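Local coordinates for mandelate racemase/muconate lactonizing enzyme family protein (Sorangium cellulosum, PDB 3S5S) that belongs to the enolase superfamily, whose members join an N-terminal alpha+beta capping domain to a barrel of parallel strands and surrounding helices, at residues T2-I7 / T116-M121; T136-T141 / T326-A331; D231-V236 / V244-S249. One frame throughout, in Å; residues are numbered along the deposited sequence.

Contact 1: residues T2-I7 / T116-M121; sequences TTPTLI and TKRAGM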
loop_
_atom_site.group_PDB
_atom_site.type_symbol
_atom_site.label_atom_id
_atom_site.label_comp_id
_atom_site.label_asym_id
_atom_site.label_seq_id
_atom_site.Cartn_x
_atom_site.Cartn_y
_atom_site.Cartn_z
ATOM N N THR A 2 -10.647 -23.906 -18.060
ATOM C CA THR A 2 -9.395 -23.077 -18.009
ATOM C C THR A 2 -9.538 -21.712 -17.268
ATOM O O THR A 2 -10.313 -20.861 -17.687
ATOM C CB THR A 2 -8.831 -22.857 -19.424
ATOM O OG1 THR A 2 -8.015 -21.674 -19.467
ATOM C CG2 THR A 2 -10.009 -22.708 -20.448
ATOM N N THR A 3 -8.754 -21.476 -16.217
ATOM C CA THR A 3 -8.876 -20.235 -15.422
ATOM C C THR A 3 -8.958 -18.918 -16.274
ATOM O O THR A 3 -8.054 -18.602 -17.048
ATOM C CB THR A 3 -7.744 -20.185 -14.362
ATOM O OG1 THR A 3 -7.901 -21.275 -13.426
ATOM C CG2 THR A 3 -7.676 -18.856 -13.625
ATOM N N PRO A 4 -10.043 -18.147 -16.126
ATOM C CA PRO A 4 -10.223 -17.043 -17.104
ATOM C C PRO A 4 -9.148 -15.976 -17.094
ATOM O O PRO A 4 -8.883 -15.319 -18.126
ATOM C CB PRO A 4 -11.578 -16.449 -16.765
ATOM C CG PRO A 4 -12.177 -17.305 -15.727
ATOM C CD PRO A 4 -11.301 -18.527 -15.473
ATOM N N THR A 5 -8.482 -15.867 -15.959
ATOM C CA THR A 5 -7.585 -14.739 -15.677
ATOM C C THR A 5 -6.106 -15.080 -15.837
ATOM O O THR A 5 -5.273 -14.252 -15.525
ATOM C CB THR A 5 -7.790 -14.250 -14.243
ATOM O OG1 THR A 5 -7.803 -15.394 -13.375
ATOM C CG2 THR A 5 -9.134 -13.489 -14.128
ATOM N N LEU A 6 -5.778 -16.287 -16.303
ATOM C CA LEU A 6 -4.395 -16.587 -16.659
ATOM C C LEU A 6 -3.997 -15.744 -17.860
ATOM O O LEU A 6 -4.798 -15.552 -18.764
ATOM C CB LEU A 6 -4.187 -18.054 -17.025
ATOM C CG LEU A 6 -4.493 -19.147 -15.983
ATOM C CD1 LEU A 6 -4.130 -20.507 -16.580
ATOM C CD2 LEU A 6 -3.766 -18.914 -14.621
ATOM N N ILE A 7 -2.755 -15.275 -17.870
ATOM C CA ILE A 7 -2.201 -14.511 -19.004
ATOM C C ILE A 7 -1.729 -15.418 -20.143
ATOM O O ILE A 7 -0.750 -16.183 -20.030
ATOM C CB ILE A 7 -1.102 -13.558 -18.523
ATOM C CG1 ILE A 7 -1.700 -12.613 -17.495
ATOM C CG2 ILE A 7 -0.521 -12.831 -19.678
ATOM C CD1 ILE A 7 -0.739 -12.022 -16.505
ATOM N N THR A 116 -9.239 -5.232 -13.802
ATOM C CA THR A 116 -10.352 -4.365 -13.374
ATOM C C THR A 116 -11.401 -4.223 -14.445
ATOM O O THR A 116 -12.586 -4.258 -14.141
ATOM C CB THR A 116 -9.876 -2.957 -12.888
ATOM O OG1 THR A 116 -9.050 -2.329 -13.880
ATOM C CG2 THR A 116 -9.073 -3.126 -11.615
ATOM N N LYS A 117 -10.983 -4.101 -15.699
ATOM C CA LYS A 117 -11.962 -3.914 -16.718
ATOM C C LYS A 117 -12.920 -5.106 -16.824
ATOM O O LYS A 117 -14.112 -4.894 -17.015
ATOM C CB LYS A 117 -11.301 -3.509 -18.041
ATOM C CG LYS A 117 -11.447 -4.456 -19.194
ATOM C CD LYS A 117 -10.334 -4.294 -20.278
ATOM C CE LYS A 117 -9.938 -2.851 -20.546
ATOM N NZ LYS A 117 -8.660 -2.774 -21.278
ATOM N N ARG A 118 -12.427 -6.344 -16.705
ATOM C CA ARG A 118 -13.299 -7.511 -16.878
ATOM C C ARG A 118 -14.225 -7.618 -15.674
ATOM O O ARG A 118 -15.214 -8.358 -15.698
ATOM C CB ARG A 118 -12.499 -8.823 -17.035
ATOM C CG ARG A 118 -11.796 -9.284 -15.714
ATOM C CD ARG A 118 -10.924 -10.533 -15.874
ATOM N NE ARG A 118 -11.733 -11.684 -16.255
ATOM C CZ ARG A 118 -12.357 -12.474 -15.389
ATOM N NH1 ARG A 118 -12.245 -12.243 -14.082
ATOM N NH2 ARG A 118 -13.081 -13.494 -15.835
ATOM N N ALA A 119 -13.873 -6.877 -14.619
ATOM C CA ALA A 119 -14.607 -6.883 -13.368
ATOM C C ALA A 119 -15.604 -5.714 -13.336
ATOM O O ALA A 119 -16.450 -5.622 -12.411
ATOM C CB ALA A 119 -13.624 -6.793 -12.187
ATOM N N GLY A 120 -15.512 -4.824 -14.332
ATOM C CA GLY A 120 -16.402 -3.637 -14.388
ATOM C C GLY A 120 -16.090 -2.624 -13.274
ATOM O O GLY A 120 -16.979 -1.928 -12.786
ATOM N N MET A 121 -14.819 -2.573 -12.854
ATOM C CA MET A 121 -14.362 -1.718 -11.738
ATOM C C MET A 121 -13.442 -0.673 -12.367
ATOM O O MET A 121 -12.456 -1.050 -12.970
ATOM C CB MET A 121 -13.579 -2.540 -10.702
ATOM C CG MET A 121 -13.216 -1.734 -9.398
ATOM S SD MET A 121 -12.179 -2.665 -8.274
ATOM C CE MET A 121 -13.376 -3.874 -7.771
#

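Contact 2: residues T136-T141 / T326-A331; sequences TDITIT and TPLFLA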
loop_
_atom_site.group_PDB
_atom_site.type_symbol
_atom_site.label_atom_id
_atom_site.label_comp_id
_atom_site.label_asym_id
_atom_site.label_seq_id
_atom_site.Cartn_x
_atom_site.Cartn_y
_atom_site.Cartn_z
ATOM N N THR A 136 -4.115 19.939 -12.848
ATOM C CA THR A 136 -2.685 19.805 -13.230
ATOM C C THR A 136 -1.940 21.119 -13.370
ATOM O O THR A 136 -2.514 22.106 -13.781
ATOM C CB THR A 136 -2.482 18.876 -14.513
ATOM O OG1 THR A 136 -1.088 18.573 -14.690
ATOM C CG2 THR A 136 -3.138 19.448 -15.775
ATOM N N ASP A 137 -0.671 21.145 -12.998
ATOM C CA ASP A 137 0.209 22.228 -13.431
ATOM C C ASP A 137 0.552 22.018 -14.914
ATOM O O ASP A 137 0.148 21.007 -15.507
ATOM C CB ASP A 137 1.484 22.318 -12.563
ATOM C CG ASP A 137 2.433 21.146 -12.759
ATOM O OD1 ASP A 137 2.557 20.587 -13.866
ATOM O OD2 ASP A 137 3.107 20.785 -11.795
ATOM N N ILE A 138 1.272 22.954 -15.507
ATOM C CA ILE A 138 1.785 22.803 -16.847
ATOM C C ILE A 138 3.180 23.353 -16.854
ATOM O O ILE A 138 3.554 24.209 -16.047
ATOM C CB ILE A 138 0.924 23.525 -17.931
ATOM C CG1 ILE A 138 1.311 23.062 -19.363
ATOM C CG2 ILE A 138 0.988 25.069 -17.749
ATOM C CD1 ILE A 138 0.610 23.845 -20.537
ATOM N N THR A 139 3.978 22.855 -17.777
ATOM C CA THR A 139 5.380 23.022 -17.642
ATOM C C THR A 139 5.930 23.961 -18.687
ATOM O O THR A 139 5.527 23.946 -19.827
ATOM C CB THR A 139 6.093 21.631 -17.490
ATOM O OG1 THR A 139 7.471 21.755 -17.844
ATOM C CG2 THR A 139 5.468 20.614 -18.334
ATOM N N ILE A 140 6.794 24.849 -18.243
ATOM C CA ILE A 140 7.473 25.775 -19.126
ATOM C C ILE A 140 8.906 25.300 -19.295
ATOM O O ILE A 140 9.762 25.429 -18.394
ATOM C CB ILE A 140 7.388 27.181 -18.629
ATOM C CG1 ILE A 140 5.918 27.614 -18.676
ATOM C CG2 ILE A 140 8.238 28.092 -19.510
ATOM C CD1 ILE A 140 5.602 28.876 -17.928
ATOM N N THR A 141 9.125 24.702 -20.464
ATOM C CA THR A 141 10.328 23.927 -20.745
ATOM C C THR A 141 11.422 24.810 -21.336
ATOM O O THR A 141 11.113 25.878 -21.867
ATOM C CB THR A 141 9.997 22.735 -21.662
ATOM O OG1 THR A 141 11.106 21.841 -21.664
ATOM C CG2 THR A 141 9.663 23.174 -23.100
ATOM N N THR A 326 1.874 16.024 -19.954
ATOM C CA THR A 326 2.587 15.580 -21.136
ATOM C C THR A 326 1.678 15.362 -22.379
ATOM O O THR A 326 2.098 15.689 -23.497
ATOM C CB THR A 326 3.570 14.361 -20.845
ATOM O OG1 THR A 326 2.851 13.187 -20.449
ATOM C CG2 THR A 326 4.596 14.698 -19.704
ATOM N N PRO A 327 0.417 14.892 -22.197
ATOM C CA PRO A 327 -0.445 14.790 -23.385
ATOM C C PRO A 327 -0.646 16.132 -24.082
ATOM O O PRO A 327 -0.902 16.161 -25.300
ATOM C CB PRO A 327 -1.765 14.257 -22.821
ATOM C CG PRO A 327 -1.329 13.449 -21.665
ATOM C CD PRO A 327 -0.247 14.291 -21.032
ATOM N N LEU A 328 -0.507 17.231 -23.337
ATOM C CA LEU A 328 -0.527 18.548 -23.960
ATOM C C LEU A 328 0.618 18.783 -24.909
ATOM O O LEU A 328 0.521 19.684 -25.742
ATOM C CB LEU A 328 -0.632 19.691 -22.933
ATOM C CG LEU A 328 -1.756 19.619 -21.867
ATOM C CD1 LEU A 328 -1.698 20.789 -20.877
ATOM C CD2 LEU A 328 -3.098 19.536 -22.512
ATOM N N PHE A 329 1.679 17.977 -24.812
ATOM C CA PHE A 329 2.925 18.214 -25.590
ATOM C C PHE A 329 3.087 17.311 -26.828
ATOM O O PHE A 329 4.058 17.435 -27.623
ATOM C CB PHE A 329 4.141 18.026 -24.676
ATOM C CG PHE A 329 4.313 19.118 -23.700
ATOM C CD1 PHE A 329 3.634 19.102 -22.497
ATOM C CD2 PHE A 329 5.127 20.188 -23.987
ATOM C CE1 PHE A 329 3.775 20.143 -21.594
ATOM C CE2 PHE A 329 5.275 21.242 -23.071
ATOM C CZ PHE A 329 4.598 21.221 -21.880
ATOM N N LEU A 330 2.135 16.400 -26.969
ATOM C CA LEU A 330 2.130 15.404 -28.030
ATOM C C LEU A 330 1.255 15.851 -29.192
ATOM O O LEU A 330 0.085 16.255 -29.001
ATOM C CB LEU A 330 1.637 14.070 -27.482
ATOM C CG LEU A 330 2.432 13.506 -26.296
ATOM C CD1 LEU A 330 1.835 12.185 -25.895
ATOM C CD2 LEU A 330 3.899 13.296 -26.613
ATOM N N ALA A 331 1.825 15.722 -30.391
ATOM C CA ALA A 331 1.217 16.162 -31.624
ATOM C C ALA A 331 0.121 15.232 -32.070
ATOM O O ALA A 331 -0.595 15.531 -33.012
ATOM C CB ALA A 331 2.280 16.260 -32.714
#

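Contact 3: residues D231-V236 / V244-S249; sequences DGMKEV and VAADES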
loop_
_atom_site.group_PDB
_atom_site.type_symbol
_atom_site.label_atom_id
_atom_site.label_comp_id
_atom_site.label_asym_id
_atom_site.label_seq_id
_atom_site.Cartn_x
_atom_site.Cartn_y
_atom_site.Cartn_z
ATOM N N ASP A 231 23.731 15.722 0.752
ATOM C CA ASP A 231 24.053 16.889 1.588
ATOM C C ASP A 231 23.410 18.159 1.010
ATOM O O ASP A 231 22.928 19.030 1.750
ATOM C CB ASP A 231 25.589 17.043 1.733
ATOM C CG ASP A 231 26.290 15.698 2.027
ATOM O OD1 ASP A 231 25.601 14.763 2.500
ATOM O OD2 ASP A 231 27.516 15.558 1.779
ATOM N N GLY A 232 23.419 18.243 -0.318
ATOM C CA GLY A 232 22.864 19.371 -1.035
ATOM C C GLY A 232 21.353 19.418 -0.914
ATOM O O GLY A 232 20.784 20.493 -0.713
ATOM N N MET A 233 20.707 18.262 -1.048
ATOM C CA MET A 233 19.262 18.152 -0.800
ATOM C C MET A 233 18.914 18.560 0.655
ATOM O O MET A 233 17.994 19.326 0.878
ATOM C CB MET A 233 18.733 16.751 -1.133
ATOM C CG MET A 233 18.650 16.424 -2.608
ATOM S SD MET A 233 17.569 17.507 -3.549
ATOM C CE MET A 233 16.020 16.672 -3.607
ATOM N N LYS A 234 19.668 18.052 1.619
ATOM C CA LYS A 234 19.527 18.418 3.012
ATOM C C LYS A 234 19.666 19.931 3.163
ATOM O O LYS A 234 18.907 20.566 3.906
ATOM C CB LYS A 234 20.632 17.780 3.860
ATOM C CG LYS A 234 20.356 16.428 4.539
ATOM C CD LYS A 234 21.300 16.316 5.810
ATOM C CE LYS A 234 21.589 14.881 6.297
ATOM N NZ LYS A 234 21.539 13.890 5.165
ATOM N N GLU A 235 20.653 20.515 2.484
ATOM C CA GLU A 235 20.948 21.928 2.718
ATOM C C GLU A 235 19.804 22.758 2.151
ATOM O O GLU A 235 19.274 23.631 2.828
ATOM C CB GLU A 235 22.302 22.346 2.118
ATOM C CG GLU A 235 22.881 23.653 2.692
ATOM C CD GLU A 235 23.922 24.314 1.783
ATOM O OE1 GLU A 235 24.311 23.703 0.750
ATOM O OE2 GLU A 235 24.355 25.453 2.104
ATOM N N VAL A 236 19.409 22.456 0.924
ATOM C CA VAL A 236 18.334 23.199 0.311
ATOM C C VAL A 236 17.013 23.039 1.059
ATOM O O VAL A 236 16.259 24.007 1.180
ATOM C CB VAL A 236 18.162 22.858 -1.166
ATOM C CG1 VAL A 236 16.914 23.476 -1.667
ATOM C CG2 VAL A 236 19.340 23.394 -1.971
ATOM N N VAL A 244 10.635 21.336 -0.678
ATOM C CA VAL A 244 11.550 20.731 -1.634
ATOM C C VAL A 244 11.052 19.328 -2.006
ATOM O O VAL A 244 10.668 18.569 -1.126
ATOM C CB VAL A 244 12.948 20.716 -1.041
ATOM C CG1 VAL A 244 13.891 19.711 -1.760
ATOM C CG2 VAL A 244 13.510 22.131 -1.026
ATOM N N ALA A 245 11.034 18.978 -3.296
ATOM C CA ALA A 245 10.559 17.637 -3.708
ATOM C C ALA A 245 11.716 16.751 -4.051
ATOM O O ALA A 245 12.652 17.216 -4.700
ATOM C CB ALA A 245 9.628 17.729 -4.890
ATOM N N ALA A 246 11.668 15.480 -3.625
ATOM C CA ALA A 246 12.598 14.450 -4.123
ATOM C C ALA A 246 11.955 13.733 -5.299
ATOM O O ALA A 246 10.798 13.341 -5.212
ATOM C CB ALA A 246 12.953 13.458 -3.037
ATOM N N ASP A 247 12.675 13.602 -6.410
ATOM C CA ASP A 247 12.184 12.852 -7.579
ATOM C C ASP A 247 13.221 11.755 -7.907
ATOM O O ASP A 247 13.043 10.596 -7.524
ATOM C CB ASP A 247 11.918 13.791 -8.784
ATOM C CG ASP A 247 11.311 13.064 -10.012
ATOM O OD1 ASP A 247 11.197 11.813 -10.008
ATOM O OD2 ASP A 247 10.924 13.763 -10.983
ATOM N N GLU A 248 14.315 12.141 -8.564
ATOM C CA GLU A 248 15.423 11.230 -8.855
ATOM C C GLU A 248 15.898 10.601 -7.562
ATOM O O GLU A 248 16.347 9.456 -7.571
ATOM C CB GLU A 248 16.616 11.934 -9.559
ATOM C CG GLU A 248 16.440 12.319 -11.072
ATOM C CD GLU A 248 15.778 13.707 -11.308
ATOM O OE1 GLU A 248 15.010 14.191 -10.429
ATOM O OE2 GLU A 248 16.001 14.306 -12.393
ATOM N N SER A 249 15.781 11.317 -6.448
ATOM C CA SER A 249 16.233 10.766 -5.148
ATOM C C SER A 249 15.150 9.868 -4.455
ATOM O O SER A 249 15.349 9.372 -3.367
ATOM C CB SER A 249 16.665 11.903 -4.206
ATOM O OG SER A 249 17.968 12.420 -4.487
#

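Contact 1: residues T2-I7 / T116-M121
In the N-terminal capping domain, R118, near the C-terminal end of helix 101-117, stretches its guanidinium group to P4 and T5 near the start of the modelled chain. The methyl of T5 sits over one face of that group, 3.2 Å above its plane and offset toward the rim. T5 CG2 lies 3.4 Å from R118 NH1, and the two side chains cross at about a right angle. P4 comes in obliquely, its ring carbon CB 3.4 Å from R118 NH2. A bend at chi3 (-63°) turns the end of the arginine and brings its guanidinium up to both residues. The charge is met outside the two segments, where R118 NE forms a salt bridge with D44. T5 OG1, on the other branch of its threonine, bonds to D81. P4 and T5 are the central residues of a type I turn from T3 to L6, which leads into strand 7-25 of the antiparallel sheet. R118 belongs to a Schellman motif: M121 N reaches T116 O at 3.1 Å, G120 N reaches K117 O at 3.0 Å, and G120 has positive phi (69°). T116 O also accepts from A119 N. Beyond R118, A119 packs on A119 of the second subunit.

Contact 2: residues T136-T141 / T326-A331
F329 N donates to T326 O at 2.7 Å, a short bond within 326-331; the side chain of F329 points toward strand 133-140. The same T326 O lies at the edge of the F329 ring, near its plane. Across the contact the ring again presents its edge: CZ of F329 is 3.5 Å from T139 O, which lies in the plane of the ring. T139 CG2 sits 3.7 Å from both CZ and CE1 of F329, against the bond between them, the two side chains crossing obliquely. On the strand, T139 OG1 makes a weak bond to K164 O. I138 adds the apolar half of the contact. With CG1 anti to the backbone N (chi1 -166°) and the chain extended beyond it, CD1 of I138 meets CD1 of L328 at 3.8 Å, methyl to methyl, while the side chains cross at about a right angle. I138 CG1 approaches the ring more loosely, 4.4 Å from F329 CE1. The segments belong to the place where the barrel closes: strand 133-140 is the first of eight parallel strands, and 326-331 follows the last, 319-322, whose V322 shares a backbone bond with D137. At this seam T136 OG1 is held twice, donating to D137 O at 2.8 Å in the carbonyl plane, on a lone pair (C=O to donor angle 134°), and bonding to L324 N. F23 of the capping domain meets the F329 ring with the planes at about 60°.

Contact 3: residues D231-V236 / V244-S249
Apolar contacts between M233, V236 and V244 make up much of this buried meeting of helix and strand. V236 CG1 touches V244 CG2 at 3.7 Å, the two valines crossing at about a right angle. The other branch of V244 faces the methionine, its CG1 4.1 Å from M233 CE. A second group of contacts is made by that same methyl against the strand backbone. Bent at chi2 (-60°) and again at chi3, the M233 chain brings its CE to 3.6 Å from A245 O. From there the methyl also reaches A246, 4.1 Å from its CA. The pairing is the second half of a beta-alpha-beta crossover, in which helix 230-239 links the neighbouring parallel barrel strands 217-222 and 244-246. The helix packs on the outer face of the barrel, as in beta/alpha barrels generally; the short axes of 231-236 and 244-246 run nearly antiparallel (152°), 9.6 Å apart. V236 also packs on L221 of the preceding strand, and on A201 and L205 of the preceding helix, 201-213. Polar interactions hold the segment past the strand through partners in the surrounding barrel. Q223 OE1 accepts from both D247 N and S249 N. The carboxylate of D247, directed away from the helix, is shared between salt bridges to K271 through OD2 and K274 through OD1.

In the fold
From the N terminus, residues 2-7 precede the antiparallel sheet of the capping domain, and contact 1 closes that domain's loop when the end of helix 101-117 returns beside them. The chain then enters the barrel, and contact 2 opens on its first strand, 133-140. Nested inside the long loop that follows is contact 3, a local closure between helix 230-239 and the next strand, 244-246. Contact 2 closes last, with 326-331 after the eighth strand. Contact 1 is in series with both others and on the opposite side of the chain's centre from contact 3. Contacts 2 and 3 reach the same sheet, their nearest atoms about 10 Å apart.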